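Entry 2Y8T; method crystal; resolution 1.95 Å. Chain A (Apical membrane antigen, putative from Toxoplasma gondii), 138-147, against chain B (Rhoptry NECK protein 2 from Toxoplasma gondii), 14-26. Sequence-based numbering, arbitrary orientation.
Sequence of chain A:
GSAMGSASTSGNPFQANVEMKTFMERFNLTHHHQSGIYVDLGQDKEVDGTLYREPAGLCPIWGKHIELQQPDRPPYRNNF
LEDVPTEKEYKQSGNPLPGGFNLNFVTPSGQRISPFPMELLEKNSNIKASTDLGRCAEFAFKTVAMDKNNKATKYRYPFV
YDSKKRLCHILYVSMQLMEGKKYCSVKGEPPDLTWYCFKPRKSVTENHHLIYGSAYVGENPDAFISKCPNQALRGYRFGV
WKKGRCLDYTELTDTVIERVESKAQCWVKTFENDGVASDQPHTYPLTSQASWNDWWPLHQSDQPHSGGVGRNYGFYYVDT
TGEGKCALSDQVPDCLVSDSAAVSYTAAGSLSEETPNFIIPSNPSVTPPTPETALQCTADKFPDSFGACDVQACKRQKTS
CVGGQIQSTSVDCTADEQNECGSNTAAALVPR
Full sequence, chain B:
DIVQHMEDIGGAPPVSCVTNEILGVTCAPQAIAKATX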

# COMPACT_ATOMS: atom_id res chain seq x y z
N GLU A 138 -9.36 4.84 -11.42
CA GLU A 138 -10.55 4.52 -12.20
C GLU A 138 -10.12 4.19 -13.66
O GLU A 138 -10.62 3.26 -14.26
CB GLU A 138 -11.52 5.73 -12.18
CG GLU A 138 -12.81 5.53 -12.99
CD GLU A 138 -13.74 6.76 -12.87
OE1 GLU A 138 -13.27 7.75 -12.22
OE2 GLU A 138 -14.91 6.73 -13.40
N PHE A 139 -9.21 4.96 -14.18
CA PHE A 139 -8.65 4.69 -15.53
C PHE A 139 -8.11 3.24 -15.57
O PHE A 139 -8.35 2.49 -16.56
CB PHE A 139 -7.53 5.70 -15.81
CG PHE A 139 -6.91 5.62 -17.20
CD1 PHE A 139 -7.61 6.10 -18.34
CD2 PHE A 139 -5.60 5.13 -17.35
CE1 PHE A 139 -6.97 6.11 -19.64
CE2 PHE A 139 -4.96 5.09 -18.60
CZ PHE A 139 -5.67 5.60 -19.78
N ALA A 140 -7.39 2.85 -14.51
CA ALA A 140 -6.88 1.45 -14.43
C ALA A 140 -8.04 0.42 -14.39
O ALA A 140 -7.98 -0.63 -15.07
CB ALA A 140 -5.95 1.28 -13.22
N PHE A 141 -9.04 0.67 -13.54
CA PHE A 141 -10.19 -0.23 -13.42
C PHE A 141 -10.90 -0.43 -14.79
O PHE A 141 -11.41 -1.50 -15.09
CB PHE A 141 -11.21 0.24 -12.33
CG PHE A 141 -12.30 -0.72 -12.11
CD1 PHE A 141 -12.05 -1.97 -11.50
CD2 PHE A 141 -13.58 -0.46 -12.64
CE1 PHE A 141 -13.07 -2.90 -11.42
CE2 PHE A 141 -14.58 -1.42 -12.58
CZ PHE A 141 -14.35 -2.60 -11.95
N LYS A 142 -10.98 0.65 -15.55
CA LYS A 142 -11.66 0.77 -16.87
C LYS A 142 -10.77 0.28 -17.99
O LYS A 142 -11.06 0.56 -19.17
CB LYS A 142 -12.14 2.23 -17.10
CG LYS A 142 -13.27 2.56 -16.14
CD LYS A 142 -13.89 3.97 -16.36
CE LYS A 142 -15.18 4.07 -15.51
NZ LYS A 142 -15.63 5.45 -15.63
N THR A 143 -9.73 -0.51 -17.65
CA THR A 143 -8.81 -1.06 -18.69
C THR A 143 -8.80 -2.57 -18.48
O THR A 143 -8.52 -3.01 -17.37
CB THR A 143 -7.35 -0.56 -18.52
OG1 THR A 143 -7.25 0.86 -18.73
CG2 THR A 143 -6.44 -1.23 -19.58
N VAL A 144 -9.12 -3.38 -19.49
CA VAL A 144 -9.07 -4.83 -19.29
C VAL A 144 -8.24 -5.53 -20.39
O VAL A 144 -8.18 -5.06 -21.52
CB VAL A 144 -10.50 -5.49 -19.19
CG1 VAL A 144 -11.39 -4.86 -18.04
CG2 VAL A 144 -11.29 -5.33 -20.51
N ALA A 145 -7.58 -6.65 -20.05
CA ALA A 145 -6.82 -7.43 -21.04
C ALA A 145 -7.81 -8.03 -22.05
O ALA A 145 -8.90 -8.45 -21.68
CB ALA A 145 -6.03 -8.57 -20.32
N MET A 146 -7.43 -8.06 -23.32
CA MET A 146 -8.14 -8.83 -24.33
C MET A 146 -7.40 -10.16 -24.56
O MET A 146 -6.17 -10.23 -24.57
CB MET A 146 -8.23 -8.02 -25.64
CG MET A 146 -9.14 -6.75 -25.44
SD MET A 146 -8.77 -5.47 -26.63
CE MET A 146 -9.08 -6.42 -28.17
N ASP A 147 -8.19 -11.18 -24.79
CA ASP A 147 -7.67 -12.52 -25.00
C ASP A 147 -7.30 -12.75 -26.48
O ASP A 147 -7.30 -11.81 -27.27
CB ASP A 147 -8.69 -13.56 -24.44
CG ASP A 147 -9.98 -13.67 -25.26
OD1 ASP A 147 -10.13 -13.19 -26.42
OD2 ASP A 147 -10.90 -14.26 -24.68
N PRO B 14 -0.16 -13.84 -21.97
CA PRO B 14 0.47 -13.26 -23.17
C PRO B 14 -0.55 -12.44 -23.99
O PRO B 14 -1.33 -12.98 -24.78
CB PRO B 14 1.00 -14.50 -23.94
CG PRO B 14 0.23 -15.64 -23.43
CD PRO B 14 -0.20 -15.31 -22.00
N VAL B 15 -0.62 -11.14 -23.69
CA VAL B 15 -1.69 -10.29 -24.15
C VAL B 15 -1.01 -9.31 -25.11
O VAL B 15 0.06 -8.78 -24.79
CB VAL B 15 -2.33 -9.55 -22.93
CG1 VAL B 15 -3.06 -8.27 -23.34
CG2 VAL B 15 -3.24 -10.52 -22.13
N SER B 16 -1.63 -9.05 -26.27
CA SER B 16 -1.13 -8.01 -27.21
C SER B 16 -1.97 -6.73 -27.19
O SER B 16 -1.57 -5.73 -27.78
CB SER B 16 -1.18 -8.52 -28.67
OG SER B 16 0.00 -9.22 -28.87
N CYS B 17 -3.16 -6.79 -26.60
CA CYS B 17 -4.13 -5.66 -26.68
C CYS B 17 -4.88 -5.53 -25.35
O CYS B 17 -5.17 -6.53 -24.70
CB CYS B 17 -5.20 -5.88 -27.79
SG CYS B 17 -4.47 -5.85 -29.48
N VAL B 18 -5.24 -4.30 -25.01
CA VAL B 18 -6.08 -4.05 -23.88
C VAL B 18 -7.24 -3.16 -24.35
O VAL B 18 -7.06 -2.45 -25.31
CB VAL B 18 -5.10 -3.36 -22.94
CG1 VAL B 18 -5.42 -2.00 -22.53
CG2 VAL B 18 -4.37 -4.36 -22.02
N THR B 19 -8.43 -3.26 -23.78
CA THR B 19 -9.46 -2.23 -24.06
C THR B 19 -9.72 -1.33 -22.85
O THR B 19 -9.94 -1.82 -21.74
CB THR B 19 -10.77 -2.78 -24.62
OG1 THR B 19 -11.64 -1.68 -24.99
CG2 THR B 19 -11.50 -3.78 -23.67
N ASN B 20 -9.69 -0.03 -23.12
CA ASN B 20 -9.83 1.01 -22.13
C ASN B 20 -11.08 1.85 -22.52
O ASN B 20 -11.29 2.15 -23.71
CB ASN B 20 -8.57 1.87 -22.14
CG ASN B 20 -8.70 3.12 -21.30
OD1 ASN B 20 -9.10 4.16 -21.83
ND2 ASN B 20 -8.42 3.02 -19.98
N GLU B 21 -11.91 2.18 -21.54
CA GLU B 21 -13.16 2.89 -21.80
C GLU B 21 -12.97 4.30 -22.36
O GLU B 21 -13.88 4.80 -22.99
CB GLU B 21 -14.06 2.92 -20.56
CG GLU B 21 -14.59 1.54 -20.16
CD GLU B 21 -15.52 1.62 -18.96
OE1 GLU B 21 -16.23 2.66 -18.81
OE2 GLU B 21 -15.57 0.63 -18.20
N ILE B 22 -11.81 4.94 -22.13
CA ILE B 22 -11.55 6.22 -22.77
C ILE B 22 -10.97 6.12 -24.18
O ILE B 22 -11.36 6.88 -25.08
CB ILE B 22 -10.66 7.14 -21.97
CG1 ILE B 22 -11.46 7.87 -20.89
CG2 ILE B 22 -10.14 8.25 -22.90
CD1 ILE B 22 -12.66 7.13 -20.36
N LEU B 23 -10.01 5.23 -24.38
CA LEU B 23 -9.30 5.18 -25.64
C LEU B 23 -9.81 4.15 -26.63
O LEU B 23 -9.38 4.17 -27.76
CB LEU B 23 -7.81 4.91 -25.38
CG LEU B 23 -7.05 6.02 -24.63
CD1 LEU B 23 -5.62 5.60 -24.31
CD2 LEU B 23 -7.03 7.31 -25.41
N GLY B 24 -10.57 3.18 -26.17
CA GLY B 24 -10.91 1.99 -26.92
C GLY B 24 -9.75 1.03 -26.91
O GLY B 24 -8.95 0.96 -25.94
N VAL B 25 -9.66 0.25 -27.98
CA VAL B 25 -8.67 -0.82 -28.06
C VAL B 25 -7.29 -0.24 -28.26
O VAL B 25 -7.09 0.68 -29.05
CB VAL B 25 -9.02 -1.84 -29.18
CG1 VAL B 25 -7.82 -2.89 -29.42
CG2 VAL B 25 -10.32 -2.53 -28.84
N THR B 26 -6.30 -0.82 -27.59
CA THR B 26 -4.97 -0.28 -27.64
C THR B 26 -4.04 -1.54 -27.75
O THR B 26 -4.30 -2.57 -27.11
CB THR B 26 -4.85 0.51 -26.33
OG1 THR B 26 -4.83 1.95 -26.45
CG2 THR B 26 -4.16 -0.12 -25.23
O HOH W 1 -4.45 -9.53 -26.57

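How do the two backbones meet? Strand 143-145 of chain A runs antiparallel to strand 17-20 of chain B. Val144(A) and Thr19(B) form the hydrogen-bonded pair, each amide N donating to the other's carbonyl O at 2.9 Å. The ladder extends both ways: Met146(A) N donates to Cys17(B) O at 3.1 Å, and Glu21(B) N to Lys142(A) O at 3.0 Å. Chain B's strand 24-26 folds back on 17-20, so chain A adds to the free edge of a hairpin.

What does Asn20(B) contribute beyond its backbone? Its ND2 donates to Thr143(A) OG1 at 2.8 Å and lies over one face of the Phe139(A) ring, 3.4 Å from CE1. Thr143(A) OG1 in turn donates to Phe139(A) O at 2.9 Å, tying the strands to the helix. Asn20(B) OD1 accepts from the amides of Ile22(B) and Leu23(B).

Where do apolar groups pack? Thr143(A), Ala145(A), Val18(B) and Asn20(B) share one sheet face, where Thr143(A) CG2 meets Val18(B) CG1 at 3.2 Å. On the other, Val144(A) CG2 touches Thr19(B) CG2 at 3.5 Å. Met146(A) SD reaches Cys17(B) CB at 3.8 Å and Val25(B) CG1 at 3.9 Å, spanning both hairpin strands.

Does charge join the chains? Lys142(A) NZ forms its salt bridge within chain A, to Glu138(A) OE2 at 2.7 Å; Glu21(B) OE1 stays 4.3 Å from Lys142(A) NZ, beyond a salt bridge.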